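Local coordinates for putative metallopeptidase (Shewanella baltica OS155, PDB 3IEH), which is a putative zinc metallopeptidase of the M14 family and probably acts as a metallocarboxypeptidase or a related hydrolase, at residues S15-C20 against N252-V257; G50-S55 against N110-S115; G202-A207 against E246-Q251. All blocks are in the same frame, centred on the assembly; numbering follows the deposited sequence.

Contact 1 of 3, residues S15-C20 against N252-V257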
loop_
_atom_site.group_PDB
_atom_site.type_symbol
_atom_site.label_atom_id
_atom_site.label_comp_id
_atom_site.label_asym_id
_atom_site.label_seq_id
_atom_site.Cartn_x
_atom_site.Cartn_y
_atom_site.Cartn_z
ATOM N N SER A 15 -14.401 8.504 10.884
ATOM C CA SER A 15 -13.720 9.510 10.082
ATOM C C SER A 15 -14.674 10.650 9.842
ATOM O O SER A 15 -15.722 10.425 9.291
ATOM C CB SER A 15 -13.373 8.942 8.710
ATOM O OG SER A 15 -13.010 9.979 7.798
ATOM N N ASP A 16 -14.324 11.876 10.214
ATOM C CA ASP A 16 -15.201 12.978 9.836
ATOM C C ASP A 16 -14.834 13.508 8.475
ATOM O O ASP A 16 -15.635 14.197 7.877
ATOM C CB ASP A 16 -15.459 14.077 10.907
ATOM C CG ASP A 16 -14.272 14.401 11.767
ATOM O OD1 ASP A 16 -13.327 13.595 11.847
ATOM O OD2 ASP A 16 -14.314 15.473 12.409
ATOM N N ILE A 17 -13.674 13.108 7.951
ATOM C CA ILE A 17 -13.344 13.455 6.578
ATOM C C ILE A 17 -14.343 12.800 5.641
ATOM O O ILE A 17 -14.847 13.451 4.743
ATOM C CB ILE A 17 -11.925 13.049 6.157
ATOM C CG1 ILE A 17 -10.881 13.821 6.973
ATOM C CG2 ILE A 17 -11.723 13.355 4.669
ATOM C CD1 ILE A 17 -9.460 13.476 6.612
ATOM N N PHE A 18 -14.646 11.522 5.866
ATOM C CA PHE A 18 -15.596 10.779 5.013
ATOM C C PHE A 18 -16.957 10.602 5.679
ATOM O O PHE A 18 -17.890 10.068 5.081
ATOM C CB PHE A 18 -15.002 9.415 4.622
ATOM C CG PHE A 18 -13.775 9.530 3.748
ATOM C CD1 PHE A 18 -13.901 9.757 2.391
ATOM C CD2 PHE A 18 -12.502 9.455 4.299
ATOM C CE1 PHE A 18 -12.791 9.903 1.609
ATOM C CE2 PHE A 18 -11.380 9.595 3.515
ATOM C CZ PHE A 18 -11.519 9.811 2.165
ATOM N N ASN A 19 -17.059 11.050 6.929
ATOM C CA ASN A 19 -18.304 10.977 7.690
ATOM C C ASN A 19 -18.862 9.564 7.735
ATOM O O ASN A 19 -20.045 9.342 7.516
ATOM C CB ASN A 19 -19.340 11.956 7.124
ATOM C CG ASN A 19 -20.538 12.131 8.049
ATOM O OD1 ASN A 19 -20.419 12.034 9.273
ATOM N ND2 ASN A 19 -21.700 12.372 7.465
ATOM N N CYS A 20 -18.002 8.597 8.021
ATOM C CA CYS A 20 -18.439 7.212 8.104
ATOM C C CYS A 20 -17.491 6.400 8.977
ATOM O O CYS A 20 -16.524 6.956 9.528
ATOM C CB CYS A 20 -18.547 6.628 6.698
ATOM S SG CYS A 20 -16.986 6.392 5.891
ATOM N N ASN A 252 -4.965 9.502 15.795
ATOM C CA ASN A 252 -6.212 9.905 15.177
ATOM C C ASN A 252 -6.371 9.432 13.721
ATOM O O ASN A 252 -5.507 9.636 12.864
ATOM C CB ASN A 252 -6.360 11.427 15.259
ATOM C CG ASN A 252 -7.616 11.923 14.585
ATOM O OD1 ASN A 252 -7.703 11.995 13.345
ATOM N ND2 ASN A 252 -8.609 12.279 15.397
ATOM N N PHE A 253 -7.524 8.829 13.460
ATOM C CA PHE A 253 -7.782 8.213 12.180
ATOM C C PHE A 253 -7.648 9.205 10.988
ATOM O O PHE A 253 -6.915 8.903 10.036
ATOM C CB PHE A 253 -9.127 7.483 12.189
ATOM C CG PHE A 253 -9.394 6.746 10.916
ATOM C CD1 PHE A 253 -8.831 5.508 10.704
ATOM C CD2 PHE A 253 -10.169 7.318 9.901
ATOM C CE1 PHE A 253 -9.052 4.815 9.515
ATOM C CE2 PHE A 253 -10.385 6.638 8.704
ATOM C CZ PHE A 253 -9.826 5.371 8.516
ATOM N N ASP A 254 -8.282 10.381 11.050
ATOM C CA ASP A 254 -8.187 11.341 9.933
ATOM C C ASP A 254 -6.776 11.893 9.700
ATOM O O ASP A 254 -6.395 12.184 8.558
ATOM C CB ASP A 254 -9.226 12.453 10.056
ATOM C CG ASP A 254 -10.660 11.930 9.865
ATOM O OD1 ASP A 254 -10.928 11.080 8.981
ATOM O OD2 ASP A 254 -11.538 12.385 10.601
ATOM N N GLN A 255 -5.987 11.997 10.759
ATOM C CA GLN A 255 -4.584 12.367 10.619
ATOM C C GLN A 255 -3.840 11.303 9.824
ATOM O O GLN A 255 -2.953 11.622 9.009
ATOM C CB GLN A 255 -3.924 12.532 11.984
ATOM C CG GLN A 255 -4.160 13.884 12.582
ATOM C CD GLN A 255 -3.348 14.965 11.871
ATOM O OE1 GLN A 255 -2.106 14.905 11.831
ATOM N NE2 GLN A 255 -4.039 15.960 11.328
ATOM N N ARG A 256 -4.210 10.039 10.057
ATOM C CA ARG A 256 -3.587 8.925 9.339
ATOM C C ARG A 256 -3.999 8.950 7.867
ATOM O O ARG A 256 -3.169 8.779 6.990
ATOM C CB ARG A 256 -3.909 7.588 10.031
ATOM C CG ARG A 256 -3.193 7.450 11.385
ATOM C CD ARG A 256 -4.048 6.737 12.428
ATOM N NE ARG A 256 -4.594 5.501 11.898
ATOM C CZ ARG A 256 -5.610 4.829 12.439
ATOM N NH1 ARG A 256 -6.198 5.245 13.549
ATOM N NH2 ARG A 256 -6.038 3.723 11.863
ATOM N N VAL A 257 -5.283 9.206 7.609
ATOM C CA VAL A 257 -5.786 9.343 6.249
ATOM C C VAL A 257 -4.976 10.417 5.518
ATOM O O VAL A 257 -4.498 10.193 4.400
ATOM C CB VAL A 257 -7.274 9.753 6.219
ATOM C CG1 VAL A 257 -7.709 10.053 4.785
ATOM C CG2 VAL A 257 -8.146 8.698 6.850
#

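Contact 2 of 3, residues G50-S55 against N110-S115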
loop_
_atom_site.group_PDB
_atom_site.type_symbol
_atom_site.label_atom_id
_atom_site.label_comp_id
_atom_site.label_asym_id
_atom_site.label_seq_id
_atom_site.Cartn_x
_atom_site.Cartn_y
_atom_site.Cartn_z
ATOM N N GLY A 50 -14.203 -13.975 -1.166
ATOM C CA GLY A 50 -15.458 -13.797 -0.462
ATOM C C GLY A 50 -16.434 -12.829 -1.108
ATOM O O GLY A 50 -16.974 -11.929 -0.440
ATOM N N LYS A 51 -16.662 -12.958 -2.408
ATOM C CA LYS A 51 -17.636 -12.065 -3.068
ATOM C C LYS A 51 -17.099 -10.688 -3.449
ATOM O O LYS A 51 -17.800 -9.929 -4.075
ATOM C CB LYS A 51 -18.904 -11.916 -2.181
ATOM C CG LYS A 51 -19.329 -10.452 -1.762
ATOM C CD LYS A 51 -19.847 -10.361 -0.315
ATOM C CE LYS A 51 -20.981 -9.340 -0.162
ATOM N NZ LYS A 51 -20.905 -8.190 -1.114
ATOM N N TYR A 52 -15.882 -10.335 -3.063
ATOM C CA TYR A 52 -15.368 -9.019 -3.418
ATOM C C TYR A 52 -14.377 -9.209 -4.524
ATOM O O TYR A 52 -13.639 -10.175 -4.516
ATOM C CB TYR A 52 -14.688 -8.342 -2.234
ATOM C CG TYR A 52 -15.627 -7.958 -1.107
ATOM C CD1 TYR A 52 -16.507 -6.900 -1.256
ATOM C CD2 TYR A 52 -15.626 -8.648 0.105
ATOM C CE1 TYR A 52 -17.348 -6.521 -0.255
ATOM C CE2 TYR A 52 -16.476 -8.280 1.134
ATOM C CZ TYR A 52 -17.327 -7.198 0.945
ATOM O OH TYR A 52 -18.189 -6.784 1.916
ATOM N N LYS A 53 -14.362 -8.313 -5.501
ATOM C CA LYS A 53 -13.332 -8.407 -6.511
ATOM C C LYS A 53 -12.037 -7.750 -5.960
ATOM O O LYS A 53 -12.087 -6.876 -5.083
ATOM C CB LYS A 53 -13.795 -7.950 -7.933
ATOM C CG LYS A 53 -14.511 -6.630 -8.100
ATOM C CD LYS A 53 -15.253 -6.537 -9.455
ATOM N N VAL A 54 -10.889 -8.302 -6.353
ATOM C CA VAL A 54 -9.606 -7.702 -6.071
ATOM C C VAL A 54 -9.096 -7.240 -7.432
ATOM O O VAL A 54 -8.702 -8.051 -8.281
ATOM C CB VAL A 54 -8.588 -8.680 -5.497
ATOM C CG1 VAL A 54 -7.244 -7.940 -5.312
ATOM C CG2 VAL A 54 -9.102 -9.328 -4.193
ATOM N N SER A 55 -9.104 -5.937 -7.627
ATOM C CA SER A 55 -8.799 -5.338 -8.914
ATOM C C SER A 55 -7.638 -4.364 -8.877
ATOM O O SER A 55 -7.390 -3.696 -7.854
ATOM C CB SER A 55 -10.035 -4.609 -9.428
ATOM O OG SER A 55 -11.062 -5.542 -9.740
ATOM N N ASN A 110 -7.364 -6.749 0.625
ATOM C CA ASN A 110 -7.968 -7.631 1.611
ATOM C C ASN A 110 -9.333 -7.093 2.046
ATOM O O ASN A 110 -9.494 -6.636 3.190
ATOM C CB ASN A 110 -7.017 -7.739 2.818
ATOM C CG ASN A 110 -7.517 -8.671 3.911
ATOM O OD1 ASN A 110 -8.566 -9.343 3.796
ATOM N ND2 ASN A 110 -6.762 -8.714 4.998
ATOM N N PRO A 111 -10.326 -7.158 1.152
ATOM C CA PRO A 111 -11.654 -6.628 1.493
ATOM C C PRO A 111 -12.360 -7.345 2.636
ATOM O O PRO A 111 -13.088 -6.687 3.431
ATOM C CB PRO A 111 -12.455 -6.780 0.183
ATOM C CG PRO A 111 -11.682 -7.767 -0.646
ATOM C CD PRO A 111 -10.253 -7.576 -0.264
ATOM N N THR A 112 -12.162 -8.660 2.738
ATOM C CA THR A 112 -12.860 -9.412 3.776
ATOM C C THR A 112 -12.362 -9.001 5.178
ATOM O O THR A 112 -13.159 -8.836 6.096
ATOM C CB THR A 112 -12.798 -10.949 3.556
ATOM O OG1 THR A 112 -11.447 -11.417 3.701
ATOM C CG2 THR A 112 -13.366 -11.334 2.161
ATOM N N GLY A 113 -11.062 -8.759 5.321
ATOM C CA GLY A 113 -10.509 -8.263 6.585
ATOM C C GLY A 113 -10.930 -6.836 6.866
ATOM O O GLY A 113 -11.299 -6.501 8.004
ATOM N N PHE A 114 -10.922 -6.012 5.813
ATOM C CA PHE A 114 -11.312 -4.598 5.870
ATOM C C PHE A 114 -12.746 -4.352 6.332
ATOM O O PHE A 114 -13.003 -3.381 7.059
ATOM C CB PHE A 114 -11.103 -3.992 4.492
ATOM C CG PHE A 114 -11.395 -2.508 4.392
ATOM C CD1 PHE A 114 -10.389 -1.572 4.587
ATOM C CD2 PHE A 114 -12.657 -2.053 4.013
ATOM C CE1 PHE A 114 -10.654 -0.194 4.448
ATOM C CE2 PHE A 114 -12.922 -0.682 3.863
ATOM C CZ PHE A 114 -11.937 0.240 4.067
ATOM N N SER A 115 -13.690 -5.184 5.895
ATOM C CA SER A 115 -15.116 -5.030 6.329
ATOM C C SER A 115 -15.278 -5.511 7.760
ATOM O O SER A 115 -16.215 -5.120 8.471
ATOM C CB SER A 115 -16.103 -5.818 5.432
ATOM O OG SER A 115 -15.862 -7.221 5.518
#

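Contact 3 of 3, residues G202-A207 against E246-Q251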
loop_
_atom_site.group_PDB
_atom_site.type_symbol
_atom_site.label_atom_id
_atom_site.label_comp_id
_atom_site.label_asym_id
_atom_site.label_seq_id
_atom_site.Cartn_x
_atom_site.Cartn_y
_atom_site.Cartn_z
ATOM N N GLY A 202 6.033 14.770 9.521
ATOM C CA GLY A 202 5.245 15.997 9.586
ATOM C C GLY A 202 3.882 15.814 10.227
ATOM O O GLY A 202 3.259 16.787 10.598
ATOM N N TYR A 203 3.404 14.577 10.331
ATOM C CA TYR A 203 2.118 14.283 10.979
ATOM C C TYR A 203 2.280 13.596 12.312
ATOM O O TYR A 203 1.411 13.740 13.182
ATOM C CB TYR A 203 1.243 13.370 10.110
ATOM C CG TYR A 203 0.845 14.024 8.831
ATOM C CD1 TYR A 203 1.696 13.993 7.746
ATOM C CD2 TYR A 203 -0.354 14.719 8.714
ATOM C CE1 TYR A 203 1.369 14.595 6.556
ATOM C CE2 TYR A 203 -0.688 15.348 7.515
ATOM C CZ TYR A 203 0.182 15.278 6.442
ATOM O OH TYR A 203 -0.096 15.878 5.234
ATOM N N PHE A 204 3.365 12.831 12.474
ATOM C CA PHE A 204 3.509 12.015 13.675
ATOM C C PHE A 204 4.912 12.048 14.232
ATOM O O PHE A 204 5.861 12.426 13.538
ATOM C CB PHE A 204 3.143 10.546 13.363
ATOM C CG PHE A 204 1.814 10.374 12.722
ATOM C CD1 PHE A 204 0.656 10.637 13.430
ATOM C CD2 PHE A 204 1.716 9.944 11.410
ATOM C CE1 PHE A 204 -0.577 10.492 12.847
ATOM C CE2 PHE A 204 0.487 9.806 10.812
ATOM C CZ PHE A 204 -0.665 10.079 11.528
ATOM N N PRO A 205 5.053 11.660 15.502
ATOM C CA PRO A 205 6.432 11.421 15.964
ATOM C C PRO A 205 6.994 10.188 15.205
ATOM O O PRO A 205 6.222 9.339 14.751
ATOM C CB PRO A 205 6.293 11.143 17.466
ATOM C CG PRO A 205 4.807 10.846 17.723
ATOM C CD PRO A 205 4.019 11.377 16.519
ATOM N N ILE A 206 8.313 10.116 15.085
ATOM C CA ILE A 206 9.015 9.093 14.331
ATOM C C ILE A 206 9.536 7.937 15.209
ATOM O O ILE A 206 9.871 8.135 16.356
ATOM C CB ILE A 206 10.198 9.783 13.601
ATOM C CG1 ILE A 206 9.664 10.590 12.406
ATOM C CG2 ILE A 206 11.260 8.793 13.189
ATOM C CD1 ILE A 206 8.746 9.834 11.423
ATOM N N ALA A 207 9.609 6.726 14.664
ATOM C CA ALA A 207 10.177 5.585 15.411
ATOM C C ALA A 207 11.695 5.783 15.458
ATOM O O ALA A 207 12.428 5.307 14.584
ATOM C CB ALA A 207 9.821 4.280 14.745
ATOM N N GLU A 246 4.430 3.099 7.250
ATOM C CA GLU A 246 3.665 2.621 8.400
ATOM C C GLU A 246 3.230 3.837 9.231
ATOM O O GLU A 246 4.032 4.421 9.938
ATOM C CB GLU A 246 4.536 1.679 9.244
ATOM C CG GLU A 246 4.938 0.405 8.517
ATOM C CD GLU A 246 3.878 -0.693 8.562
ATOM O OE1 GLU A 246 2.842 -0.597 9.276
ATOM O OE2 GLU A 246 4.107 -1.688 7.870
ATOM N N THR A 247 1.978 4.248 9.085
ATOM C CA THR A 247 1.410 5.260 9.952
ATOM C C THR A 247 0.933 4.601 11.259
ATOM O O THR A 247 0.504 3.437 11.290
ATOM C CB THR A 247 0.252 6.047 9.274
ATOM O OG1 THR A 247 -0.714 5.141 8.710
ATOM C CG2 THR A 247 0.791 6.978 8.200
ATOM N N PRO A 248 1.013 5.329 12.355
ATOM C CA PRO A 248 0.665 4.733 13.646
ATOM C C PRO A 248 -0.829 4.709 13.920
ATOM O O PRO A 248 -1.444 5.776 14.086
ATOM C CB PRO A 248 1.384 5.646 14.647
ATOM C CG PRO A 248 1.472 6.983 13.938
ATOM C CD PRO A 248 1.575 6.684 12.478
ATOM N N ALA A 249 -1.391 3.510 14.070
ATOM C CA ALA A 249 -2.843 3.359 14.182
ATOM C C ALA A 249 -3.382 3.640 15.588
ATOM O O ALA A 249 -4.586 3.489 15.831
ATOM C CB ALA A 249 -3.291 1.972 13.681
ATOM N N LEU A 250 -2.491 4.030 16.506
ATOM C CA LEU A 250 -2.880 4.527 17.857
ATOM C C LEU A 250 -3.157 6.037 17.825
ATOM O O LEU A 250 -3.605 6.600 18.801
ATOM C CB LEU A 250 -1.807 4.218 18.930
ATOM C CG LEU A 250 -1.546 2.746 19.286
ATOM C CD1 LEU A 250 -0.368 2.607 20.307
ATOM C CD2 LEU A 250 -2.846 2.070 19.811
ATOM N N GLN A 251 -2.865 6.690 16.711
ATOM C CA GLN A 251 -3.164 8.102 16.539
ATOM C C GLN A 251 -4.535 8.256 15.878
ATOM O O GLN A 251 -5.163 7.287 15.422
ATOM C CB GLN A 251 -2.092 8.776 15.648
ATOM C CG GLN A 251 -0.642 8.737 16.174
ATOM C CD GLN A 251 -0.424 9.497 17.478
ATOM O OE1 GLN A 251 -1.311 10.219 17.916
ATOM N NE2 GLN A 251 0.766 9.336 18.106
#

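Contact 1 of 3, residues S15-C20 against N252-V257
V257 CG1 meets the F18 ring at its edge, close to the ring plane and 3.9 Å from CE2. I17 CG2 lies over one face of the same ring, offset toward the rim. The F253 ring receives S15 CB obliquely, 3.8 Å from CE2. F253 CD1 lies over one face of the R256 guanidinium. The D254 carboxylate carries the polar part of the contact. S15 OG donates to D254 OD1 at 2.6 Å, and D16 N donates to D254 OD2 at 2.9 Å. Each oxygen uses its syn lone pair, so the two bonds together limit rotation of the carboxylate. A weak bond from I17 N also reaches OD2. I17 lies antiparallel alongside D254, its CD1 3.6 Å from D254 CB. S15 OG is anti to its backbone N (chi1 166°), and from there it also accepts from F18 N at 3.0 Å. F18 is further packed against W84 and L87 of helix 81-91. N252 caps the first turn of helix 253-271 by accepting from Q255 N. The S15-C20 loop is an ST motif with a G1 beta bulge at N19 and C20, and it docks on the N-terminal turn of the helix.

Contact 2 of 3, residues G50-S55 against N110-S115
Y52, P111 and T112 carry this contact, which is mainly apolar and has no hydrogen bond between the segments. Y52 and P111 run past each other in opposite directions. P111 CG sits 3.4 Å from Y52 CB. P111 CB approaches the tyrosine ring obliquely and comes within 3.6 Å of Y52 CG. The first torsion sets CG anti to the carbonyl carbon (chi1 -67°), which brings CG within reach of P111 CB. T112 meets the same ring differently. Its CG2 lies at the edge, near the ring plane, 4.1 Å from Y52 CD2. T112 OG1 is engaged away from Y52, in a hydrogen bond with K122 N. G50 CA also approaches T112 CG2, at 4.2 Å. G50 has a positive phi, and a CB on it would run into that methyl group. Farther along the tyrosine, OH is 4.2 Å from S115 CB. V54 CG2 makes a looser touch with P111 CD. An alanine in place of Y52 would keep the touch of CB on P111 but would probably leave a gap next to T112 CG2 and S115 CB, where the ring and its OH had been. Y29 of helix 25-39 also touches both Y52 and P111, and I25 of that helix touches Y52. N110 is the N-cap of helix 111-116; its OD1 accepts from G113 N at 3.0 Å with the donor above the carbonyl plane. The axes of strand 52-55 and helix 111-115 approach to 10.0 Å at 120°. This is helix-on-sheet packing of an alpha/beta fold. The strand forms a hairpin with the outer strand 42-49, and the N-capped helix 111-116 lies against its start.

Contact 3 of 3, residues G202-A207 against E246-Q251
F204 puts its ring against P248, T247 and Q251. The first torsion sets its CG anti to the carbonyl carbon, which places CG 3.6 Å from P248 CG. P248 CD lies over one face of the ring in a CH-pi contact, 3.7 Å from the ring centroid and 21° off the ring normal. The nearest single atom is F204 CD2, 3.4 Å from that CD. The opposite face is taken by Y203 CB of the same segment, near the rim, so the ring is held between a proline and its own neighbour. P248 opens a type I beta turn that ends at Q251, with Q251 N bonded to P248 O. This turn joins strand 242-248 of the central sheet to helix 253-271 in the M14 peptidase fold. The same strand holds E246, the predicted proton donor/acceptor, whose side chain touches the zinc ligand H170. Q251 approaches from the P248 side of the ring, out past its CD1-CE1 rim. Its chain is bent at chi2 (-64°), which turns CD back. The side chain and F204 point opposite ways as they pass, with ring and amide planes 25° apart. Q251 CG lies 3.6 Å from F204 CD1, and Q251 CB lies 3.6 Å from F204 CE1; both approach obliquely. The amide end meets P205 tip to tip, with NE2 4.2 Å from P205 CD. NE2 is hydrogen-bonded to R176 O, which helps to fix the amide. T247 reaches the ring obliquely with its methyl group, CG2 being 3.9 Å from F204 CE2. Its OG1 is hydrogen-bonded to E171 and N260. A259 of helix 253-271 also touches F204.

How the contacts relate
Contacts 1 and 3 are neighbours, with centres about 14 Å apart. Strand 242-248 and helix 253-271 follow each other in the chain, and each carries one half of a contact. The two contacts touch where R256 NH1 is probably hydrogen-bonded to Q251 O. Contact 2 lies away from both, its centre about 21 Å from that of contact 1 and about 26 Å from that of contact 3. Contacts 2 and 3 reach the same mixed sheet, through strands 52-58 and 242-248. Along the chain contact 2 closes before contact 3 opens, and both fall between the segments of contact 1. Contact 1 brings the early chain onto the last helix, beside the strand holding E246.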